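Local coordinates for chain length determinant protein (Shigella flexneri, PDB 4ZM5) that regulates the chain length of the lipopolysaccharide O antigen, probably by acting together with the O-antigen polymerase at the inner membrane, at residues G124-N127 with L128-L132; Q14-V17 with G18-A21; I190-E193 with A194-P197; I150-A153 with L154-A157; D172-Q175 with D176-F179. The protein carries 1 engineered substitution. All blocks are in the same frame, centred on the assembly; numbering follows the deposited sequence.

Interaction 1 (G124-N127 with L128-L132); sequences GRKN and LQDSL
Four consecutive helical hydrogen bonds, from the N-H of residue i+4 to the carbonyl of residue i, join Gly124 to Leu128, Arg125 to Gln129, Lys126 to Asp130 and Asn127 to Ser131, the tightest being Gln129 N to Arg125 O at 2.8 Å. On the outer side of the helix Asp130 folds back over the preceding turn: with CG beside its own backbone N (chi1 -79°), OD1 comes within 3.0 Å of Lys126 O. Both atoms are acceptors, so this approach should cost some energy; the salt bridge from OD1 to Arg133 probably offsets it. Lys126 reaches toward the same carboxylate with its chain bent at chi2 and chi4, and its methylenes do the touching, CD lying 3.8 Å from Asp130 OD1. The ammonium stays farther off, NZ being 5.2 Å from Asp130 OD2, too far for a salt bridge, though opposite charges may still attract mildly there. Gln129 lays its aliphatic stem over the turn below, CG lying 3.4 Å from Arg125 O. Leu128 does likewise on the inner side, where its CG sits 3.5 Å from Gly124 O. Leucine suits this side, since Leu128 packs on Ile214 of helix 202-215 and Leu132 meets Tyr204 and Thr207 of that helix. Asn127, by contrast, turns toward the second subunit, where it makes a weak hydrogen bond to Asn28. The arrangement is that of an amphipathic surface helix, here the middle of helix 91-159, with Leu128, Leu132 and Gln129 toward helix 202-215, and Lys126, Asn127 and Asp130 toward the second subunit.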
loop_
_atom_site.group_PDB
_atom_site.type_symbol
_atom_site.label_atom_id
_atom_site.label_comp_id
_atom_site.label_asym_id
_atom_site.label_seq_id
_atom_site.Cartn_x
_atom_site.Cartn_y
_atom_site.Cartn_z
ATOM N N GLY B 124 -2.670 4.445 8.813
ATOM C CA GLY B 124 -1.640 3.417 8.892
ATOM C C GLY B 124 -1.420 2.954 10.321
ATOM O O GLY B 124 -1.379 1.747 10.565
ATOM N N ARG B 125 -1.311 3.917 11.280
ATOM C CA ARG B 125 -1.125 3.640 12.709
ATOM C C ARG B 125 -2.294 2.799 13.256
ATOM O O ARG B 125 -2.052 1.753 13.861
ATOM C CB ARG B 125 -0.973 4.929 13.520
ATOM C CG ARG B 125 0.454 5.394 13.647
ATOM C CD ARG B 125 0.493 6.872 13.973
ATOM N NE ARG B 125 0.883 7.137 15.357
ATOM C CZ ARG B 125 1.129 8.351 15.843
ATOM N NH1 ARG B 125 1.022 9.422 15.063
ATOM N NH2 ARG B 125 1.486 8.503 17.113
ATOM N N LYS B 126 -3.546 3.233 12.994
ATOM C CA LYS B 126 -4.761 2.536 13.386
ATOM C C LYS B 126 -4.708 1.081 12.930
ATOM O O LYS B 126 -4.958 0.198 13.746
ATOM C CB LYS B 126 -6.001 3.250 12.790
ATOM C CG LYS B 126 -7.361 2.541 12.996
ATOM C CD LYS B 126 -7.942 2.723 14.389
ATOM C CE LYS B 126 -9.370 2.233 14.471
ATOM N NZ LYS B 126 -10.343 3.257 13.993
ATOM N N ASN B 127 -4.352 0.827 11.650
ATOM C CA ASN B 127 -4.306 -0.534 11.096
ATOM C C ASN B 127 -3.243 -1.420 11.778
ATOM O O ASN B 127 -3.532 -2.586 12.087
ATOM C CB ASN B 127 -4.078 -0.499 9.575
ATOM C CG ASN B 127 -5.213 0.122 8.770
ATOM O OD1 ASN B 127 -6.390 0.141 9.182
ATOM N ND2 ASN B 127 -4.886 0.604 7.574
ATOM N N LEU B 128 -2.043 -0.852 12.037
ATOM C CA LEU B 128 -0.934 -1.557 12.688
ATOM C C LEU B 128 -1.194 -1.811 14.179
ATOM O O LEU B 128 -0.853 -2.887 14.664
ATOM C CB LEU B 128 0.401 -0.828 12.510
ATOM C CG LEU B 128 0.962 -0.761 11.081
ATOM C CD1 LEU B 128 2.330 -0.175 11.098
ATOM C CD2 LEU B 128 1.037 -2.139 10.409
ATOM N N GLN B 129 -1.813 -0.846 14.887
ATOM C CA GLN B 129 -2.157 -0.975 16.305
ATOM C C GLN B 129 -3.262 -2.016 16.480
ATOM O O GLN B 129 -3.212 -2.778 17.448
ATOM C CB GLN B 129 -2.575 0.371 16.904
ATOM C CG GLN B 129 -1.388 1.299 17.145
ATOM C CD GLN B 129 -1.759 2.721 17.505
ATOM O OE1 GLN B 129 -2.805 3.262 17.099
ATOM N NE2 GLN B 129 -0.859 3.379 18.223
ATOM N N ASP B 130 -4.226 -2.073 15.520
ATOM C CA ASP B 130 -5.311 -3.048 15.500
ATOM C C ASP B 130 -4.739 -4.453 15.311
ATOM O O ASP B 130 -5.184 -5.392 15.971
ATOM C CB ASP B 130 -6.326 -2.717 14.393
ATOM C CG ASP B 130 -7.326 -1.605 14.695
ATOM O OD1 ASP B 130 -7.055 -0.784 15.607
ATOM O OD2 ASP B 130 -8.352 -1.517 13.972
ATOM N N SER B 131 -3.732 -4.575 14.434
ATOM C CA SER B 131 -3.032 -5.819 14.125
ATOM C C SER B 131 -2.241 -6.316 15.357
ATOM O O SER B 131 -2.367 -7.487 15.705
ATOM C CB SER B 131 -2.113 -5.622 12.917
ATOM O OG SER B 131 -1.393 -6.792 12.558
ATOM N N LEU B 132 -1.474 -5.426 16.035
ATOM C CA LEU B 132 -0.677 -5.797 17.224
ATOM C C LEU B 132 -1.559 -6.243 18.373
ATOM O O LEU B 132 -1.250 -7.252 18.997
ATOM C CB LEU B 132 0.251 -4.673 17.708
ATOM C CG LEU B 132 1.363 -4.246 16.772
ATOM C CD1 LEU B 132 1.944 -2.931 17.213
ATOM C CD2 LEU B 132 2.443 -5.333 16.598
#

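Interaction 2 (Q14-V17 with G18-A21)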
loop_
_atom_site.group_PDB
_atom_site.type_symbol
_atom_site.label_atom_id
_atom_site.label_comp_id
_atom_site.label_asym_id
_atom_site.label_seq_id
_atom_site.Cartn_x
_atom_site.Cartn_y
_atom_site.Cartn_z
ATOM N N GLN B 14 4.429 15.074 -14.641
ATOM C CA GLN B 14 4.550 14.375 -13.371
ATOM C C GLN B 14 5.968 14.513 -12.834
ATOM O O GLN B 14 6.932 14.621 -13.617
ATOM C CB GLN B 14 4.166 12.887 -13.516
ATOM C CG GLN B 14 5.087 12.049 -14.393
ATOM C CD GLN B 14 4.530 10.688 -14.730
ATOM O OE1 GLN B 14 3.457 10.283 -14.280
ATOM N NE2 GLN B 14 5.240 9.958 -15.558
ATOM N N PRO B 15 6.120 14.539 -11.514
ATOM C CA PRO B 15 7.473 14.623 -10.963
ATOM C C PRO B 15 8.262 13.333 -11.251
ATOM O O PRO B 15 7.654 12.290 -11.521
ATOM C CB PRO B 15 7.213 14.843 -9.471
ATOM C CG PRO B 15 5.873 14.254 -9.229
ATOM C CD PRO B 15 5.087 14.456 -10.463
ATOM N N ASP B 16 9.607 13.406 -11.212
ATOM C CA ASP B 16 10.534 12.266 -11.406
ATOM C C ASP B 16 10.548 11.379 -10.170
ATOM O O ASP B 16 10.218 11.861 -9.085
ATOM C CB ASP B 16 11.974 12.766 -11.651
ATOM C CG ASP B 16 12.256 13.329 -13.018
ATOM O OD1 ASP B 16 11.610 12.878 -13.999
ATOM O OD2 ASP B 16 13.166 14.185 -13.129
ATOM N N VAL B 17 11.025 10.118 -10.312
ATOM C CA VAL B 17 11.164 9.136 -9.221
ATOM C C VAL B 17 12.077 9.728 -8.143
ATOM O O VAL B 17 11.797 9.563 -6.956
ATOM C CB VAL B 17 11.672 7.761 -9.761
ATOM C CG1 VAL B 17 11.823 6.718 -8.663
ATOM C CG2 VAL B 17 10.766 7.236 -10.875
ATOM N N GLY B 18 13.097 10.473 -8.569
ATOM C CA GLY B 18 14.029 11.119 -7.656
ATOM C C GLY B 18 13.374 12.183 -6.802
ATOM O O GLY B 18 13.631 12.269 -5.592
ATOM N N GLN B 19 12.514 12.984 -7.431
ATOM C CA GLN B 19 11.765 14.055 -6.767
ATOM C C GLN B 19 10.719 13.503 -5.776
ATOM O O GLN B 19 10.341 14.182 -4.818
ATOM C CB GLN B 19 11.021 14.904 -7.818
ATOM C CG GLN B 19 11.887 15.796 -8.692
ATOM C CD GLN B 19 11.048 16.478 -9.748
ATOM O OE1 GLN B 19 10.659 15.880 -10.749
ATOM N NE2 GLN B 19 10.728 17.744 -9.541
ATOM N N ILE B 20 10.266 12.266 -6.030
ATOM C CA ILE B 20 9.199 11.567 -5.334
ATOM C C ILE B 20 9.678 10.528 -4.302
ATOM O O ILE B 20 8.874 10.139 -3.447
ATOM C CB ILE B 20 8.320 10.939 -6.455
ATOM C CG1 ILE B 20 6.958 11.571 -6.484
ATOM C CG2 ILE B 20 8.264 9.403 -6.508
ATOM C CD1 ILE B 20 7.053 13.120 -6.361
ATOM N N ALA B 21 10.963 10.109 -4.364
ATOM C CA ALA B 21 11.586 9.090 -3.512
ATOM C C ALA B 21 11.161 9.168 -2.013
ATOM O O ALA B 21 10.795 8.136 -1.444
ATOM C CB ALA B 21 13.090 9.175 -3.632
#
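Gln19 holds CG beside its own backbone N (chi1 -71°) and then runs extended (chi2 175°), which carries its amide back past the start of helix 17-31 to the amide of Asp16. There OE1 accepts the Asp16 N-H at 2.7 Å from Asp16 N, almost perfectly straight at 178°. Asp16 is the N-cap and Gln19 the third residue of the first turn, so this is one half of a capping box; the aspartate side chain does not supply the other half. Its carboxylate is instead engaged by Arg48 and Lys115 of the third subunit. Just outside, Pro15 and Ile20 form the hydrophobic staple that often flanks such a cap: the isoleucine tip CD1 rests 3.3 Å from Pro15 CG, and the two side chains pass each other at a slant. Proline suits the place because its ring is rigid, apolar and needs no N-H partner. The first-turn backbone bonds, such as Ile20 N to Asp16 O, are weak. A neutral glutamine oxygen thus satisfies the buried amide of Asp16, while the aspartate carboxylate remains available for two positive charges across the subunit boundary, which would probably stabilise its anionic form.

Interaction 3 (I190-E193 with A194-P197)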
loop_
_atom_site.group_PDB
_atom_site.type_symbol
_atom_site.label_atom_id
_atom_site.label_comp_id
_atom_site.label_asym_id
_atom_site.label_seq_id
_atom_site.Cartn_x
_atom_site.Cartn_y
_atom_site.Cartn_z
ATOM N N ILE B 190 3.178 -23.030 37.066
ATOM C CA ILE B 190 2.026 -22.252 37.533
ATOM C C ILE B 190 2.507 -21.048 38.366
ATOM O O ILE B 190 2.034 -19.934 38.132
ATOM C CB ILE B 190 1.033 -23.150 38.320
ATOM C CG1 ILE B 190 0.282 -24.074 37.351
ATOM C CG2 ILE B 190 0.043 -22.338 39.151
ATOM C CD1 ILE B 190 -0.039 -25.378 37.866
ATOM N N LYS B 191 3.394 -21.281 39.380
ATOM C CA LYS B 191 3.940 -20.213 40.246
ATOM C C LYS B 191 4.615 -19.116 39.403
ATOM O O LYS B 191 4.633 -17.949 39.821
ATOM C CB LYS B 191 4.951 -20.756 41.281
ATOM C CG LYS B 191 4.375 -21.639 42.377
ATOM C CD LYS B 191 5.514 -22.340 43.155
ATOM C CE LYS B 191 5.116 -23.646 43.823
ATOM N NZ LYS B 191 4.463 -23.438 45.139
ATOM N N HIS B 192 5.148 -19.488 38.213
ATOM C CA HIS B 192 5.849 -18.555 37.328
ATOM C C HIS B 192 5.065 -18.209 36.086
ATOM O O HIS B 192 5.617 -17.599 35.162
ATOM C CB HIS B 192 7.217 -19.101 36.956
ATOM C CG HIS B 192 8.136 -19.108 38.134
ATOM N ND1 HIS B 192 8.562 -17.929 38.716
ATOM C CD2 HIS B 192 8.620 -20.150 38.845
ATOM C CE1 HIS B 192 9.318 -18.291 39.735
ATOM N NE2 HIS B 192 9.389 -19.617 39.845
ATOM N N GLU B 193 3.756 -18.523 36.110
ATOM C CA GLU B 193 2.782 -18.284 35.050
ATOM C C GLU B 193 2.991 -16.914 34.441
ATOM O O GLU B 193 3.053 -16.804 33.225
ATOM C CB GLU B 193 1.345 -18.430 35.624
ATOM C CG GLU B 193 0.218 -17.705 34.883
ATOM C CD GLU B 193 -0.015 -16.243 35.229
ATOM O OE1 GLU B 193 0.165 -15.863 36.410
ATOM O OE2 GLU B 193 -0.347 -15.467 34.302
ATOM N N ALA B 194 3.131 -15.877 35.297
ATOM C CA ALA B 194 3.252 -14.481 34.898
ATOM C C ALA B 194 4.474 -14.215 34.054
ATOM O O ALA B 194 4.374 -13.444 33.112
ATOM C CB ALA B 194 3.260 -13.582 36.120
ATOM N N THR B 195 5.611 -14.842 34.365
ATOM C CA THR B 195 6.849 -14.558 33.644
ATOM C C THR B 195 7.073 -15.493 32.442
ATOM O O THR B 195 8.093 -15.360 31.759
ATOM C CB THR B 195 8.039 -14.529 34.601
ATOM O OG1 THR B 195 8.014 -15.695 35.424
ATOM C CG2 THR B 195 8.062 -13.266 35.457
ATOM N N ARG B 196 6.111 -16.362 32.124
ATOM C CA ARG B 196 6.207 -17.234 30.952
ATOM C C ARG B 196 6.055 -16.370 29.682
ATOM O O ARG B 196 5.039 -15.691 29.550
ATOM C CB ARG B 196 5.126 -18.323 31.017
ATOM C CG ARG B 196 5.094 -19.248 29.815
ATOM C CD ARG B 196 3.982 -20.243 30.022
ATOM N NE ARG B 196 3.948 -21.278 28.988
ATOM C CZ ARG B 196 4.252 -22.562 29.178
ATOM N NH1 ARG B 196 4.644 -22.994 30.378
ATOM N NH2 ARG B 196 4.190 -23.418 28.166
ATOM N N PRO B 197 7.039 -16.324 28.760
ATOM C CA PRO B 197 6.898 -15.423 27.614
ATOM C C PRO B 197 5.766 -15.766 26.659
ATOM O O PRO B 197 5.498 -16.939 26.387
ATOM C CB PRO B 197 8.243 -15.560 26.881
ATOM C CG PRO B 197 9.178 -16.137 27.850
ATOM C CD PRO B 197 8.358 -16.988 28.762
#
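His192 O receives the amide of Thr195, with Thr195 N 2.9 Å away, and also lies 3.1 Å from Thr195 OG1. The threonine hydroxyl reaches this carbonyl because OG1 stands between the backbone N and the carbonyl carbon (chi1 49°). Its principal partner, however, is Glu152 of the third subunit. The backbone bond meets His192 O from above the carbonyl plane, 46° out of it, in keeping with the tight turn. His192 is where the chain leaves helix 183-191, and the residues that follow wind into a short 3-10 turn before the loop to helix 202-215. Arg196 N closes that turn on Glu193 O at 3.3 Å, again from above the plane. The His192 and Thr195 side chains run side by side in the same direction, CB of the histidine lying 3.8 Å from Thr195 OG1, and both meet Gln155 of the third subunit. Arg196 brings only its base to the turn, CB being 3.4 Å from Glu193 O. Beyond that it stretches fully out from CG to NE, and its length and charge suit a salt bridge to Asp176 of the third subunit, while the side chain also touches Ile147 and Ile150 of helix 91-159.

Interaction 4 (I150-A153 with L154-A157); sequences IQEA and LQYA
The ring of Tyr156 lies back over the preceding turn, with Glu152 O 3.3 Å above the centre of one face. Ala153 N is over the same face but farther up and displaced toward the rim. The ring thus covers the Glu152 carbonyl, whose oxygen points at its centre, with the peptide plane inclined to the ring. Alanine is small enough not to obstruct this approach; Ala153 CB only just reaches Tyr156 CD2, at 4.5 Å. The OH end arrives over Glu152, 3.8 Å from its CB. Glu152 bends at its second torsion (chi2 -48°), and its OE1 receives a hydrogen bond from a water that in turn accepts one from Tyr156 OH; the modelled hydroxyl-to-water separation is doubtfully short. That same oxygen is bonded to Thr195 of the second subunit. Underneath runs the helix backbone, sound in Ala157 N to Ala153 O at 2.9 Å and in Leu154 N to Ile150 O at 3.0 Å. Glu152 O, which faces the ring, receives two weak bonds, from Tyr156 N at 3.4 Å and Gln155 N at 3.1 Å. Leu154 turns the other way, CG anti to its backbone N (chi1 174°), and suits the apolar ground against Ile190 of helix 183-191. Near the end of helix 91-159, then, a buried carboxylate is hydrogen-bonded to a water and to a hydroxyl of the second subunit. Neutral partners of this kind would probably steady it without neutralising it, and the water, if its short contact is real, would link the tyrosine to the subunit boundary.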
loop_
_atom_site.group_PDB
_atom_site.type_symbol
_atom_site.label_atom_id
_atom_site.label_comp_id
_atom_site.label_asym_id
_atom_site.label_seq_id
_atom_site.Cartn_x
_atom_site.Cartn_y
_atom_site.Cartn_z
ATOM N N ILE B 150 -1.831 -27.100 32.278
ATOM C CA ILE B 150 -0.814 -27.367 33.311
ATOM C C ILE B 150 -1.527 -27.503 34.663
ATOM O O ILE B 150 -1.201 -28.422 35.418
ATOM C CB ILE B 150 0.325 -26.287 33.310
ATOM C CG1 ILE B 150 1.099 -26.308 31.965
ATOM C CG2 ILE B 150 1.291 -26.454 34.486
ATOM C CD1 ILE B 150 1.937 -25.056 31.647
ATOM N N GLN B 151 -2.532 -26.637 34.948
ATOM C CA GLN B 151 -3.300 -26.702 36.202
ATOM C C GLN B 151 -4.061 -28.025 36.322
ATOM O O GLN B 151 -4.127 -28.604 37.410
ATOM C CB GLN B 151 -4.277 -25.513 36.328
ATOM C CG GLN B 151 -3.629 -24.250 36.877
ATOM C CD GLN B 151 -4.502 -23.013 36.825
ATOM O OE1 GLN B 151 -5.280 -22.786 35.888
ATOM N NE2 GLN B 151 -4.324 -22.140 37.805
ATOM N N GLU B 152 -4.618 -28.498 35.207
ATOM C CA GLU B 152 -5.354 -29.757 35.163
ATOM C C GLU B 152 -4.419 -30.943 35.351
ATOM O O GLU B 152 -4.734 -31.835 36.135
ATOM C CB GLU B 152 -6.148 -29.895 33.855
ATOM C CG GLU B 152 -7.376 -29.009 33.825
ATOM C CD GLU B 152 -8.278 -29.053 35.047
ATOM O OE1 GLU B 152 -8.845 -30.132 35.338
ATOM O OE2 GLU B 152 -8.434 -27.994 35.700
ATOM N N ALA B 153 -3.257 -30.912 34.686
ATOM C CA ALA B 153 -2.225 -31.940 34.747
ATOM C C ALA B 153 -1.636 -32.068 36.147
ATOM O O ALA B 153 -1.258 -33.164 36.567
ATOM C CB ALA B 153 -1.125 -31.631 33.743
ATOM N N LEU B 154 -1.581 -30.958 36.884
ATOM C CA LEU B 154 -1.073 -30.947 38.254
ATOM C C LEU B 154 -2.016 -31.738 39.159
ATOM O O LEU B 154 -1.545 -32.413 40.074
ATOM C CB LEU B 154 -0.890 -29.500 38.749
ATOM C CG LEU B 154 -0.485 -29.287 40.223
ATOM C CD1 LEU B 154 0.865 -29.902 40.526
ATOM C CD2 LEU B 154 -0.433 -27.853 40.533
ATOM N N GLN B 155 -3.339 -31.702 38.876
ATOM C CA GLN B 155 -4.313 -32.490 39.654
ATOM C C GLN B 155 -4.068 -33.995 39.411
ATOM O O GLN B 155 -4.097 -34.770 40.370
ATOM C CB GLN B 155 -5.760 -32.116 39.293
ATOM C CG GLN B 155 -6.145 -30.670 39.598
ATOM C CD GLN B 155 -7.530 -30.304 39.071
ATOM O OE1 GLN B 155 -7.883 -30.569 37.915
ATOM N NE2 GLN B 155 -8.337 -29.649 39.896
ATOM N N TYR B 156 -3.756 -34.394 38.130
ATOM C CA TYR B 156 -3.472 -35.789 37.765
ATOM C C TYR B 156 -2.156 -36.271 38.405
ATOM O O TYR B 156 -2.076 -37.418 38.874
ATOM C CB TYR B 156 -3.411 -36.018 36.227
ATOM C CG TYR B 156 -4.420 -35.303 35.355
ATOM C CD1 TYR B 156 -5.719 -35.061 35.802
ATOM C CD2 TYR B 156 -4.115 -34.969 34.036
ATOM C CE1 TYR B 156 -6.653 -34.418 34.996
ATOM C CE2 TYR B 156 -5.045 -34.335 33.216
ATOM C CZ TYR B 156 -6.314 -34.063 33.700
ATOM O OH TYR B 156 -7.231 -33.450 32.889
ATOM N N ALA B 157 -1.109 -35.400 38.379
ATOM C CA ALA B 157 0.216 -35.694 38.940
ATOM C C ALA B 157 0.125 -35.924 40.444
ATOM O O ALA B 157 0.781 -36.824 40.960
ATOM C CB ALA B 157 1.182 -34.558 38.640
HETATM O O HOH W 1 -9.153 -32.159 33.617
#

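Interaction 5 (D172-Q175 with D176-F179); sequences DVTQ and DTLF
Thr174 and Thr177 hold the tight centre of this turn. The Thr174 amide points straight at the threonine hydroxyl opposite, Thr174 N to Thr177 OG1 measuring 2.9 Å with an angle of 176° at the hydrogen. In return Thr174 O takes Thr177 N at 3.1 Å, from above the carbonyl plane, and, weakly, Leu178 N. Thr177 OG1 can accept because it sits between the backbone N and the carbonyl carbon (chi1 53°), directed back at the chain. Close by, the apolar side is equally compact: Val173 CG2 meets Leu178 CD2 at 3.5 Å, the branched side chains crossing at about a right angle, and Leu178 goes on to pack against Ala153 of helix 91-159. Within this buried part a water bridges the backbone, donating to Gln175 O at 2.6 Å and accepting from Phe179 N at 3.0 Å, and it also lies in the plane of the Phe179 ring, at its edge. Residues 174 to 177 form a type I beta turn in the loop between helices 91-159 and 183-191, with a weak ST turn added where Asp176 N approaches Thr174 OG1. The loose side is at Asp172, exposed and poorly ordered, and at the exposed Thr174. Here a second water lies 2.7 Å from Thr177 OG1 and gives only a weak bond to Asp172 O. Asp176 faces away from the turn, and its carboxylate makes salt bridges to Arg196 and Arg146 of the second subunit. Gln175 is likewise turned outward, and its side-chain NE2 donates to Gln149 O in helix 91-159.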
loop_
_atom_site.group_PDB
_atom_site.type_symbol
_atom_site.label_atom_id
_atom_site.label_comp_id
_atom_site.label_asym_id
_atom_site.label_seq_id
_atom_site.Cartn_x
_atom_site.Cartn_y
_atom_site.Cartn_z
ATOM N N ASP B 172 7.178 -33.273 22.621
ATOM C CA ASP B 172 6.214 -32.314 23.140
ATOM C C ASP B 172 5.242 -32.987 24.120
ATOM O O ASP B 172 5.011 -34.201 24.056
ATOM C CB ASP B 172 5.430 -31.658 21.982
ATOM C CG ASP B 172 4.567 -32.628 21.195
ATOM O OD1 ASP B 172 3.344 -32.695 21.469
ATOM O OD2 ASP B 172 5.117 -33.334 20.318
ATOM N N VAL B 173 4.669 -32.199 25.012
ATOM C CA VAL B 173 3.685 -32.738 25.928
ATOM C C VAL B 173 2.303 -32.212 25.528
ATOM O O VAL B 173 2.149 -31.122 24.973
ATOM C CB VAL B 173 4.013 -32.504 27.422
ATOM C CG1 VAL B 173 5.017 -33.535 27.921
ATOM C CG2 VAL B 173 4.520 -31.087 27.669
ATOM N N THR B 174 1.319 -33.058 25.728
ATOM C CA THR B 174 -0.097 -32.826 25.462
ATOM C C THR B 174 -0.800 -32.738 26.788
ATOM O O THR B 174 -0.178 -32.989 27.826
ATOM C CB THR B 174 -0.679 -33.982 24.632
ATOM O OG1 THR B 174 -0.742 -35.178 25.454
ATOM C CG2 THR B 174 0.068 -34.200 23.308
ATOM N N GLN B 175 -2.110 -32.481 26.762
ATOM C CA GLN B 175 -2.928 -32.431 27.950
ATOM C C GLN B 175 -2.809 -33.731 28.757
ATOM O O GLN B 175 -2.741 -33.687 29.996
ATOM C CB GLN B 175 -4.390 -32.153 27.581
ATOM C CG GLN B 175 -5.359 -32.204 28.751
ATOM C CD GLN B 175 -5.171 -31.106 29.766
ATOM O OE1 GLN B 175 -5.882 -30.112 29.735
ATOM N NE2 GLN B 175 -4.235 -31.274 30.708
ATOM N N ASP B 176 -2.734 -34.876 28.043
ATOM C CA ASP B 176 -2.650 -36.198 28.651
ATOM C C ASP B 176 -1.236 -36.580 29.103
ATOM O O ASP B 176 -1.117 -37.426 29.978
ATOM C CB ASP B 176 -3.186 -37.254 27.666
ATOM C CG ASP B 176 -4.591 -36.966 27.156
ATOM O OD1 ASP B 176 -5.477 -36.695 27.984
ATOM O OD2 ASP B 176 -4.791 -36.981 25.930
ATOM N N THR B 177 -0.169 -35.980 28.537
ATOM C CA THR B 177 1.184 -36.387 28.910
ATOM C C THR B 177 1.905 -35.347 29.786
ATOM O O THR B 177 3.000 -35.663 30.268
ATOM C CB THR B 177 2.027 -36.777 27.665
ATOM O OG1 THR B 177 2.006 -35.734 26.687
ATOM C CG2 THR B 177 1.544 -38.060 27.028
ATOM N N LEU B 178 1.280 -34.184 30.085
ATOM C CA LEU B 178 1.878 -33.130 30.900
ATOM C C LEU B 178 2.159 -33.561 32.327
ATOM O O LEU B 178 3.179 -33.144 32.878
ATOM C CB LEU B 178 0.994 -31.877 30.935
ATOM C CG LEU B 178 1.233 -30.777 29.917
ATOM C CD1 LEU B 178 -0.003 -29.879 29.838
ATOM C CD2 LEU B 178 2.450 -29.928 30.283
ATOM N N PHE B 179 1.280 -34.372 32.939
ATOM C CA PHE B 179 1.434 -34.804 34.339
ATOM C C PHE B 179 2.739 -35.606 34.523
ATOM O O PHE B 179 3.266 -35.687 35.636
ATOM C CB PHE B 179 0.201 -35.607 34.807
ATOM C CG PHE B 179 0.265 -37.093 34.559
ATOM C CD1 PHE B 179 -0.119 -37.627 33.333
ATOM C CD2 PHE B 179 0.742 -37.958 35.538
ATOM C CE1 PHE B 179 -0.036 -38.999 33.092
ATOM C CE2 PHE B 179 0.833 -39.331 35.294
ATOM C CZ PHE B 179 0.436 -39.844 34.074
HETATM O O HOH W 2 2.790 -36.667 24.325
HETATM O O HOH W 3 -1.494 -34.818 32.005
#

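Overall arrangement
Along the chain the order is interaction 2, 1, 4, 5 and 3. Interactions 1 and 4 both lie on helix 91-159, their centres 38 Å apart, whereas interaction 2 starts helix 17-31 at the end of the strand 6-13, its centre 64 Å from that of interaction 4 and on the opposite side of the chain's centre. Interactions 3, 4 and 5 cluster at the far end of that long helix: interaction 4 touches both others, while interactions 3 and 5 stay about 7 Å apart at their nearest atoms. All five reach neighbouring subunits, so the elongated chain associates near its sheet, along the middle of the long helix and at its distant tip.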